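Side-chain contacts in transcriptional regulator, TetR family (Agrobacterium tumefaciens, PDB 3C2B), which probably binds DNA through an N-terminal helix-turn-helix domain and regulates transcription, as other members of the TetR family do: residues M66-F69 / Q70-K73; V20-Q23 / A24-L27. All blocks are in the same frame, centred on the assembly; numbering follows the deposited sequence.

Contact 1: residues M66-F69 / Q70-K73; sequences MITF and QQSK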
HETATM    1  N   MSE A  66       4.903 -22.028   2.978  1.00 80.99           N
HETATM    2  CA  MSE A  66       4.123 -21.482   1.867  1.00 80.97           C
HETATM    3  C   MSE A  66       4.759 -20.182   1.293  1.00 81.12           C
HETATM    4  O   MSE A  66       4.906 -20.016   0.074  1.00 81.28           O
HETATM    5  CB  MSE A  66       2.685 -21.186   2.338  1.00 80.53           C
HETATM    6  CG  MSE A  66       1.820 -22.409   2.725  1.00 78.03           C
HETATM    7 SE   MSE A  66       0.013 -21.896   3.375  0.60 80.74          SE
HETATM    8  CE  MSE A  66      -0.650 -20.943   1.799  1.00 74.95           C
ATOM      9  N   ILE A  67       5.115 -19.265   2.186  1.00 81.40           N
ATOM     10  CA  ILE A  67       5.821 -18.029   1.808  1.00 81.45           C
ATOM     11  C   ILE A  67       7.206 -18.323   1.176  1.00 81.81           C
ATOM     12  O   ILE A  67       7.534 -17.744   0.136  1.00 82.04           O
ATOM     13  CB  ILE A  67       5.957 -17.042   3.003  1.00 81.35           C
ATOM     14  CG1 ILE A  67       4.572 -16.530   3.425  1.00 81.82           C
ATOM     15  CG2 ILE A  67       6.912 -15.874   2.664  1.00 79.48           C
ATOM     16  CD1 ILE A  67       4.546 -15.597   4.646  1.00 81.42           C
ATOM     17  N   THR A  68       8.005 -19.213   1.782  1.00 81.62           N
ATOM     18  CA  THR A  68       9.347 -19.494   1.243  1.00 81.26           C
ATOM     19  C   THR A  68       9.334 -20.454   0.043  1.00 80.94           C
ATOM     20  O   THR A  68      10.276 -20.447  -0.752  1.00 81.91           O
ATOM     21  CB  THR A  68      10.347 -19.959   2.318  1.00 81.45           C
ATOM     22  OG1 THR A  68      10.011 -21.278   2.761  1.00 81.84           O
ATOM     23  CG2 THR A  68      10.346 -18.997   3.502  1.00 81.67           C
ATOM     24  N   PHE A  69       8.291 -21.277  -0.076  1.00 79.81           N
ATOM     25  CA  PHE A  69       8.055 -22.114  -1.271  1.00 78.94           C
ATOM     26  C   PHE A  69       7.735 -21.211  -2.462  1.00 78.06           C
ATOM     27  O   PHE A  69       8.264 -21.416  -3.548  1.00 77.45           O
ATOM     28  CB  PHE A  69       6.892 -23.103  -1.013  1.00 79.01           C
ATOM     29  CG  PHE A  69       6.388 -23.837  -2.246  1.00 79.40           C
ATOM     30  CD1 PHE A  69       7.137 -24.863  -2.833  1.00 78.11           C
ATOM     31  CD2 PHE A  69       5.137 -23.532  -2.796  1.00 78.46           C
ATOM     32  CE1 PHE A  69       6.660 -25.552  -3.968  1.00 78.06           C
ATOM     33  CE2 PHE A  69       4.653 -24.230  -3.931  1.00 77.81           C
ATOM     34  CZ  PHE A  69       5.412 -25.239  -4.511  1.00 77.30           C
ATOM     35  N   GLN A  70       6.878 -20.207  -2.250  1.00 77.00           N
ATOM     36  CA  GLN A  70       6.525 -19.308  -3.337  1.00 76.44           C
ATOM     37  C   GLN A  70       7.708 -18.430  -3.757  1.00 75.70           C
ATOM     38  O   GLN A  70       8.049 -18.365  -4.945  1.00 75.29           O
ATOM     39  CB  GLN A  70       5.308 -18.468  -2.985  1.00 76.13           C
ATOM     40  CG  GLN A  70       4.952 -17.425  -4.038  1.00 78.03           C
ATOM     41  CD  GLN A  70       4.358 -18.010  -5.329  1.00 78.71           C
ATOM     42  OE1 GLN A  70       4.191 -19.222  -5.477  1.00 78.79           O
ATOM     43  NE2 GLN A  70       4.028 -17.123  -6.267  1.00 80.31           N
ATOM     44  N   GLN A  71       8.324 -17.777  -2.769  1.00 75.18           N
ATOM     45  CA  GLN A  71       9.533 -16.962  -2.953  1.00 74.77           C
ATOM     46  C   GLN A  71      10.581 -17.688  -3.814  1.00 75.73           C
ATOM     47  O   GLN A  71      11.392 -17.033  -4.464  1.00 75.98           O
ATOM     48  CB  GLN A  71      10.119 -16.490  -1.588  1.00 74.28           C
ATOM     49  CG  GLN A  71       9.293 -15.334  -0.912  1.00 73.09           C
ATOM     50  CD  GLN A  71       9.800 -14.823   0.468  1.00 72.69           C
ATOM     51  OE1 GLN A  71      10.730 -15.354   1.058  1.00 72.06           O
ATOM     52  NE2 GLN A  71       9.144 -13.807   0.982  1.00 68.64           N
ATOM     53  N   SER A  72      10.527 -19.029  -3.839  1.00 76.17           N
ATOM     54  CA  SER A  72      11.433 -19.888  -4.637  1.00 76.88           C
ATOM     55  C   SER A  72      11.140 -19.941  -6.135  1.00 77.19           C
ATOM     56  O   SER A  72      12.035 -20.228  -6.931  1.00 77.11           O
ATOM     57  CB  SER A  72      11.402 -21.342  -4.130  1.00 76.80           C
ATOM     58  OG  SER A  72      12.036 -21.468  -2.877  1.00 77.35           O
ATOM     59  N   LYS A  73       9.884 -19.717  -6.503  1.00 77.68           N
ATOM     60  CA  LYS A  73       9.438 -19.907  -7.870  1.00 78.48           C
ATOM     61  C   LYS A  73       9.396 -18.591  -8.623  1.00 78.44           C
ATOM     62  O   LYS A  73       8.947 -18.553  -9.770  1.00 78.85           O
ATOM     63  CB  LYS A  73       8.028 -20.502  -7.901  1.00 79.00           C
ATOM     64  CG  LYS A  73       7.757 -21.668  -6.962  1.00 80.77           C
ATOM     65  CD  LYS A  73       6.312 -21.568  -6.445  1.00 84.19           C
ATOM     66  CE  LYS A  73       5.275 -21.807  -7.557  1.00 85.30           C
ATOM     67  NZ  LYS A  73       3.940 -21.219  -7.235  1.00 86.54           N
TER
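Lys73 sets its CD over one face of the Phe69 ring, just beyond the turn of backbone that joins them. The CD stands 4.3 Å from the centroid of the Phe69 ring, 21° off the ring normal and offset toward the rim, a CH-pi contact. Phe69 CG lies beside its own carbonyl carbon (chi1 169°), which swings the ring toward the residues that follow and so to Lys73. The Lys73 chain bends at chi2 and chi3, and this brings NZ round to Gln70. There Lys73 NZ donates to Gln70 OE1 at 2.7 Å, lying in the plane of the amide carbonyl. The Gln70 chain is itself bent at chi2, which turns its amide toward the lysine.

The tightly packed side belongs to Met66 (modelled as selenomethionine) and Ile67, both buried: Met66 rests on Leu25 of the helix 15-31 and Ile67 on Leu131 of the helix 127-134. Ile67 and Gln71 run side by side, with Ile67 CG2 3.5 Å from Gln71 NE2. That amide nitrogen finds its hydrogen bond at Leu130 O. Gln71 therefore suits its place: its methylenes pass Ile67 O, and its extended chain carries the amide to the helix 127-134. In the backbone, Gln71 N donates to Ile67 O at 3.0 Å and Gln70 N to Met66 O at 3.1 Å.

The exposed side is looser. Ser72 OG turns back to donate to Thr68 O at 2.9 Å, in the carbonyl plane, so a short hydroxyl side chain serves a backbone acceptor. Chemically, the lysine is used at two levels: one methylene packs on the ring while its ammonium probably polarises the Gln70 amide, tying the Gln70 side chain to Lys73.

Contact 2: residues V20-Q23 / A24-L27; sequences VLDQ and ALRL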
ATOM      1  N   VAL A  20       1.678 -30.364  -2.171  1.00 66.82           N
ATOM      2  CA  VAL A  20       0.836 -29.979  -1.031  1.00 65.95           C
ATOM      3  C   VAL A  20       0.768 -28.444  -0.844  1.00 65.10           C
ATOM      4  O   VAL A  20      -0.309 -27.851  -0.682  1.00 64.22           O
ATOM      5  CB  VAL A  20       1.322 -30.684   0.285  1.00 66.14           C
ATOM      6  CG1 VAL A  20       0.795 -29.978   1.547  1.00 66.08           C
ATOM      7  CG2 VAL A  20       0.939 -32.189   0.293  1.00 66.00           C
ATOM      8  N   LEU A  21       1.938 -27.817  -0.871  1.00 64.44           N
ATOM      9  CA  LEU A  21       2.055 -26.386  -0.772  1.00 63.64           C
ATOM     10  C   LEU A  21       1.335 -25.669  -1.925  1.00 63.52           C
ATOM     11  O   LEU A  21       0.768 -24.585  -1.716  1.00 63.51           O
ATOM     12  CB  LEU A  21       3.534 -25.987  -0.655  1.00 63.76           C
ATOM     13  CG  LEU A  21       4.190 -26.325   0.698  1.00 63.53           C
ATOM     14  CD1 LEU A  21       5.698 -26.145   0.660  1.00 63.58           C
ATOM     15  CD2 LEU A  21       3.561 -25.565   1.893  1.00 64.22           C
ATOM     16  N   ASP A  22       1.343 -26.268  -3.120  1.00 62.98           N
ATOM     17  CA  ASP A  22       0.526 -25.781  -4.239  1.00 63.51           C
ATOM     18  C   ASP A  22      -0.981 -25.780  -3.948  1.00 63.67           C
ATOM     19  O   ASP A  22      -1.696 -24.875  -4.373  1.00 63.82           O
ATOM     20  CB  ASP A  22       0.808 -26.558  -5.525  1.00 63.52           C
ATOM     21  CG  ASP A  22       1.972 -25.979  -6.330  1.00 64.79           C
ATOM     22  OD1 ASP A  22       2.356 -24.794  -6.156  1.00 63.16           O
ATOM     23  OD2 ASP A  22       2.505 -26.742  -7.169  1.00 68.38           O
ATOM     24  N   GLN A  23      -1.462 -26.790  -3.233  1.00 64.16           N
ATOM     25  CA  GLN A  23      -2.862 -26.813  -2.808  1.00 64.40           C
ATOM     26  C   GLN A  23      -3.168 -25.714  -1.795  1.00 64.17           C
ATOM     27  O   GLN A  23      -4.258 -25.112  -1.813  1.00 63.75           O
ATOM     28  CB  GLN A  23      -3.242 -28.177  -2.226  1.00 64.65           C
ATOM     29  CG  GLN A  23      -3.488 -29.276  -3.267  1.00 66.22           C
ATOM     30  CD  GLN A  23      -4.236 -28.780  -4.501  1.00 68.38           C
ATOM     31  OE1 GLN A  23      -3.798 -29.016  -5.626  1.00 68.87           O
ATOM     32  NE2 GLN A  23      -5.359 -28.085  -4.293  1.00 68.82           N
ATOM     33  N   ALA A  24      -2.194 -25.456  -0.920  1.00 63.87           N
ATOM     34  CA  ALA A  24      -2.351 -24.485   0.160  1.00 63.33           C
ATOM     35  C   ALA A  24      -2.354 -23.048  -0.385  1.00 63.43           C
ATOM     36  O   ALA A  24      -3.171 -22.218   0.039  1.00 63.59           O
ATOM     37  CB  ALA A  24      -1.285 -24.689   1.238  1.00 62.95           C
ATOM     38  N   LEU A  25      -1.448 -22.781  -1.326  1.00 62.65           N
ATOM     39  CA  LEU A  25      -1.438 -21.539  -2.112  1.00 62.15           C
ATOM     40  C   LEU A  25      -2.771 -21.330  -2.847  1.00 61.87           C
ATOM     41  O   LEU A  25      -3.336 -20.240  -2.790  1.00 60.91           O
ATOM     42  CB  LEU A  25      -0.266 -21.532  -3.108  1.00 61.86           C
ATOM     43  CG  LEU A  25       1.104 -20.999  -2.647  1.00 63.01           C
ATOM     44  CD1 LEU A  25       1.409 -21.281  -1.169  1.00 62.61           C
ATOM     45  CD2 LEU A  25       2.252 -21.464  -3.554  1.00 61.08           C
ATOM     46  N   ARG A  26      -3.257 -22.387  -3.508  1.00 61.37           N
ATOM     47  CA  ARG A  26      -4.559 -22.401  -4.180  1.00 61.69           C
ATOM     48  C   ARG A  26      -5.718 -22.033  -3.237  1.00 61.23           C
ATOM     49  O   ARG A  26      -6.521 -21.160  -3.570  1.00 60.53           O
ATOM     50  CB  ARG A  26      -4.805 -23.767  -4.839  1.00 62.06           C
ATOM     51  CG  ARG A  26      -6.253 -24.041  -5.271  1.00 64.46           C
ATOM     52  CD  ARG A  26      -6.327 -25.046  -6.431  1.00 68.03           C
ATOM     53  NE  ARG A  26      -5.860 -24.440  -7.690  1.00 71.09           N
ATOM     54  CZ  ARG A  26      -5.686 -25.089  -8.847  1.00 72.68           C
ATOM     55  NH1 ARG A  26      -5.939 -26.395  -8.952  1.00 73.31           N
ATOM     56  NH2 ARG A  26      -5.251 -24.421  -9.910  1.00 72.91           N
ATOM     57  N   LEU A  27      -5.806 -22.703  -2.084  1.00 60.78           N
ATOM     58  CA  LEU A  27      -6.886 -22.436  -1.111  1.00 61.04           C
ATOM     59  C   LEU A  27      -6.881 -20.976  -0.695  1.00 60.16           C
ATOM     60  O   LEU A  27      -7.926 -20.340  -0.562  1.00 60.38           O
ATOM     61  CB  LEU A  27      -6.740 -23.303   0.145  1.00 60.64           C
ATOM     62  CG  LEU A  27      -7.274 -24.740   0.136  1.00 63.40           C
ATOM     63  CD1 LEU A  27      -6.797 -25.466   1.394  1.00 63.60           C
ATOM     64  CD2 LEU A  27      -8.810 -24.796   0.028  1.00 63.22           C
TER
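Leu21 O takes a hydrogen bond from Leu25 N at 2.9 Å, nearly straight at 172°, and the side chain of Leu25 approaches the same oxygen. Leu25 CD1 comes within 3.4 Å of Leu21 O, and CB and CG lie beside it too, so carbons of Leu25 pack against a carbonyl oxygen already engaged by the backbone. Leucine suits this place because its branched end probably shelters the helix bond and still presents methyls to the next helix.

One residue further on, Arg26 N donates to Asp22 O at 3.1 Å. Gln23 O is similarly placed: it receives Leu27 N at 2.9 Å, and Leu27 CB and CG pack against it, each 3.6 Å away. Farther out, Gln23 and Arg26 lie alongside each other and point the same way. Gln23 bends at chi2 (-40°), and its NE2 meets Arg26 CD at 3.8 Å, a contact of an amide with a methylene. The amide and guanidinium planes stand 71° apart, so these flat groups are not stacked. Arginine fits the exposed flank: its CD packs on the glutamine, while its charged end is held loosely by a long, weak ion pair with Glu30.

Ala24, with its single methyl, probably allows close approach to the helix 38-45, where it touches Leu41. Val20 rests on Leu41 as well, in this first part of the predicted helix-turn-helix, and also reaches Trp55 of the helix 49-56. Leu21 meets Phe56 of that helix and Phe69 of the helix 59-71; Leu25 packs on Gln70. These two turns of the helix 15-31 thus sit between the helix-turn-helix and the helix 59-71.

Contact 2 comes first along the chain, within the helix 15-31; contact 1 follows late in the helix 59-71. Their centres are 11 Å apart, and they touch directly: Phe69 CE2 lies 3.2 Å from Asp22 OD1. The residues between them include the predicted helix-turn-helix, so the two helices bracket that motif in sequence and pack against each other in space. Contact 1 also reaches the helices 107-120 and 127-134 of the C-terminal part. Taken together, the packing joins the probable DNA-binding part to those two helices, consistent with a mechanical connection between the two parts of the regulator.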